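Local atomic coordinates of PlyP35 (Listeria phage P35, PDB entry 6S3Y), a protein that probably serves as the cell wall-binding part of a Listeria phage endolysin, holding the enzyme on the bacterial surface through two SH3-like repeats. Residues A[118-123]-A[129-134]. Sequence-based numbering, arbitrary orientation.
Sequences YPLYFA and FYIPRY
Leu120 and Phe129 exchange two backbone hydrogen bonds, N of Leu120 to O of Phe129 at 2.8 Å and N of Phe129 to O of Leu120 at 2.9 Å, and the next hydrogen-bonded pair, Tyr118 with Ile131, repeats this two residues along, across the non-hydrogen-bonded pair Pro119-Tyr130. This antiparallel hairpin illustrates how alternation sorts side chains onto two unlike faces. On the tightly packed face lie Leu120, Phe129 and Ile131, all buried. Ile131 CG2 projects between its own backbone N and carbonyl carbon (CG1 is anti to N, chi1 -173°), and there it meets Leu120 CD1 at 3.9 Å. Toward the turn, Phe122 directs its ring edge at the face of Phe129 in an offset T-shaped pair, planes 80° apart, with Phe122 CD2 3.8 Å from Phe129 CD1. Tyr118 shares this face but lies at its solvent-side end, partly exposed: the carbonyl O of Ile131 lies in its ring plane, at the CD1 edge, while the exposed Arg133 runs obliquely past, CD 3.8 Å from Tyr118 OH and guanidinium plane perpendicular to the ring.

The other face is looser: Pro119 CB comes no nearer than 4.4 Å to Tyr130 CE1, and both residues are partly exposed. Strands 78-89 and 99-103 cover the buried face through Cys88, Ile100 and Leu102, and Thr110 OG1 of strand 107-110 is hydrogen-bonded to Pro119 O.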
loop_
_atom_site.group_PDB
_atom_site.type_symbol
_atom_site.label_atom_id
_atom_site.label_comp_id
_atom_site.label_asym_id
_atom_site.label_seq_id
_atom_site.Cartn_x
_atom_site.Cartn_y
_atom_site.Cartn_z
ATOM N N TYR A 118 0.122 4.924 13.010
ATOM C CA TYR A 118 0.668 3.934 13.962
ATOM C C TYR A 118 2.184 4.082 13.982
ATOM O O TYR A 118 2.838 4.013 12.937
ATOM C CB TYR A 118 0.142 2.539 13.620
ATOM C CG TYR A 118 -1.309 2.375 13.971
ATOM C CD1 TYR A 118 -2.297 2.788 13.091
ATOM C CD2 TYR A 118 -1.699 1.861 15.191
ATOM C CE1 TYR A 118 -3.640 2.681 13.418
ATOM C CE2 TYR A 118 -3.043 1.736 15.524
ATOM C CZ TYR A 118 -4.010 2.155 14.642
ATOM O OH TYR A 118 -5.319 2.007 14.969
ATOM N N PRO A 119 2.776 4.352 15.176
ATOM C CA PRO A 119 4.208 4.600 15.267
ATOM C C PRO A 119 5.026 3.310 15.257
ATOM O O PRO A 119 4.668 2.345 15.926
ATOM C CB PRO A 119 4.342 5.332 16.608
ATOM C CG PRO A 119 3.197 4.733 17.443
ATOM C CD PRO A 119 2.075 4.548 16.455
ATOM N N LEU A 120 6.108 3.333 14.492
ATOM C CA LEU A 120 7.099 2.233 14.417
ATOM C C LEU A 120 8.444 2.843 14.832
ATOM O O LEU A 120 8.965 3.723 14.075
ATOM C CB LEU A 120 7.188 1.666 13.003
ATOM C CG LEU A 120 5.907 1.024 12.479
ATOM C CD1 LEU A 120 6.049 0.598 11.012
ATOM C CD2 LEU A 120 5.529 -0.164 13.325
ATOM N N TYR A 121 8.970 2.382 15.969
ATOM C CA TYR A 121 10.314 2.756 16.436
ATOM C C TYR A 121 11.304 1.700 15.929
ATOM O O TYR A 121 11.245 0.539 16.391
ATOM C CB TYR A 121 10.380 2.869 17.961
ATOM C CG TYR A 121 11.770 3.304 18.390
ATOM C CD1 TYR A 121 12.139 4.646 18.319
ATOM C CD2 TYR A 121 12.744 2.398 18.804
ATOM C CE1 TYR A 121 13.389 5.081 18.744
ATOM C CE2 TYR A 121 14.018 2.805 19.166
ATOM C CZ TYR A 121 14.340 4.156 19.165
ATOM O OH TYR A 121 15.589 4.569 19.569
ATOM N N PHE A 122 12.213 2.100 15.051
ATOM C CA PHE A 122 13.300 1.230 14.514
ATOM C C PHE A 122 14.585 1.462 15.337
ATOM O O PHE A 122 15.083 2.577 15.315
ATOM C CB PHE A 122 13.490 1.539 13.030
ATOM C CG PHE A 122 12.395 0.996 12.151
ATOM C CD1 PHE A 122 12.347 -0.353 11.838
ATOM C CD2 PHE A 122 11.373 1.810 11.704
ATOM C CE1 PHE A 122 11.320 -0.862 11.057
ATOM C CE2 PHE A 122 10.353 1.305 10.899
ATOM C CZ PHE A 122 10.322 -0.030 10.599
ATOM N N ALA A 123 15.055 0.466 16.083
ATOM C CA ALA A 123 16.315 0.480 16.868
ATOM C C ALA A 123 17.467 1.122 16.062
ATOM O O ALA A 123 18.024 2.133 16.546
ATOM C CB ALA A 123 16.665 -0.925 17.297
ATOM N N PHE A 129 8.763 6.125 12.517
ATOM C CA PHE A 129 8.041 6.048 11.228
ATOM C C PHE A 129 6.562 5.778 11.525
ATOM O O PHE A 129 6.208 5.399 12.660
ATOM C CB PHE A 129 8.694 5.014 10.314
ATOM C CG PHE A 129 10.033 5.434 9.786
ATOM C CD1 PHE A 129 11.156 5.426 10.609
ATOM C CD2 PHE A 129 10.180 5.884 8.469
ATOM C CE1 PHE A 129 12.381 5.857 10.130
ATOM C CE2 PHE A 129 11.419 6.270 7.980
ATOM C CZ PHE A 129 12.506 6.270 8.821
ATOM N N TYR A 130 5.713 6.033 10.525
ATOM C CA TYR A 130 4.243 5.919 10.669
ATOM C C TYR A 130 3.704 5.026 9.556
ATOM O O TYR A 130 4.179 5.126 8.403
ATOM C CB TYR A 130 3.599 7.310 10.638
ATOM C CG TYR A 130 4.117 8.212 11.726
ATOM C CD1 TYR A 130 3.651 8.095 13.026
ATOM C CD2 TYR A 130 5.095 9.155 11.450
ATOM C CE1 TYR A 130 4.153 8.899 14.037
ATOM C CE2 TYR A 130 5.614 9.959 12.458
ATOM C CZ TYR A 130 5.114 9.857 13.738
ATOM O OH TYR A 130 5.632 10.647 14.714
ATOM N N ILE A 131 2.744 4.182 9.938
ATOM C CA ILE A 131 2.028 3.259 9.016
ATOM C C ILE A 131 0.534 3.446 9.268
ATOM O O ILE A 131 0.078 3.455 10.406
ATOM C CB ILE A 131 2.521 1.807 9.183
ATOM C CG1 ILE A 131 1.911 0.897 8.110
ATOM C CG2 ILE A 131 2.283 1.291 10.595
ATOM C CD1 ILE A 131 2.491 -0.523 8.087
ATOM N N PRO A 132 -0.279 3.612 8.204
ATOM C CA PRO A 132 -1.735 3.688 8.356
ATOM C C PRO A 132 -2.348 2.301 8.612
ATOM O O PRO A 132 -1.777 1.287 8.207
ATOM C CB PRO A 132 -2.168 4.281 7.015
ATOM C CG PRO A 132 -1.135 3.758 6.033
ATOM C CD PRO A 132 0.160 3.730 6.804
ATOM N N ARG A 133 -3.515 2.294 9.268
ATOM C CA ARG A 133 -4.218 1.075 9.727
ATOM C C ARG A 133 -4.393 0.070 8.593
ATOM O O ARG A 133 -4.261 -1.153 8.854
ATOM C CB ARG A 133 -5.593 1.449 10.315
ATOM C CG ARG A 133 -6.340 0.285 10.936
ATOM C CD ARG A 133 -5.570 -0.405 12.049
ATOM N NE ARG A 133 -6.254 -1.598 12.532
ATOM C CZ ARG A 133 -6.212 -2.776 11.925
ATOM N NH1 ARG A 133 -5.472 -2.969 10.844
ATOM N NH2 ARG A 133 -6.924 -3.764 12.425
ATOM N N TYR A 134 -4.653 0.538 7.374
ATOM C CA TYR A 134 -5.096 -0.333 6.251
ATOM C C TYR A 134 -3.949 -1.185 5.718
ATOM O O TYR A 134 -4.201 -2.065 4.912
ATOM C CB TYR A 134 -5.802 0.478 5.140
ATOM C CG TYR A 134 -4.936 1.397 4.325
ATOM C CD1 TYR A 134 -4.233 0.934 3.231
ATOM C CD2 TYR A 134 -4.892 2.764 4.577
ATOM C CE1 TYR A 134 -3.454 1.777 2.452
ATOM C CE2 TYR A 134 -4.130 3.618 3.796
ATOM C CZ TYR A 134 -3.390 3.124 2.748
ATOM O OH TYR A 134 -2.654 3.972 1.966
#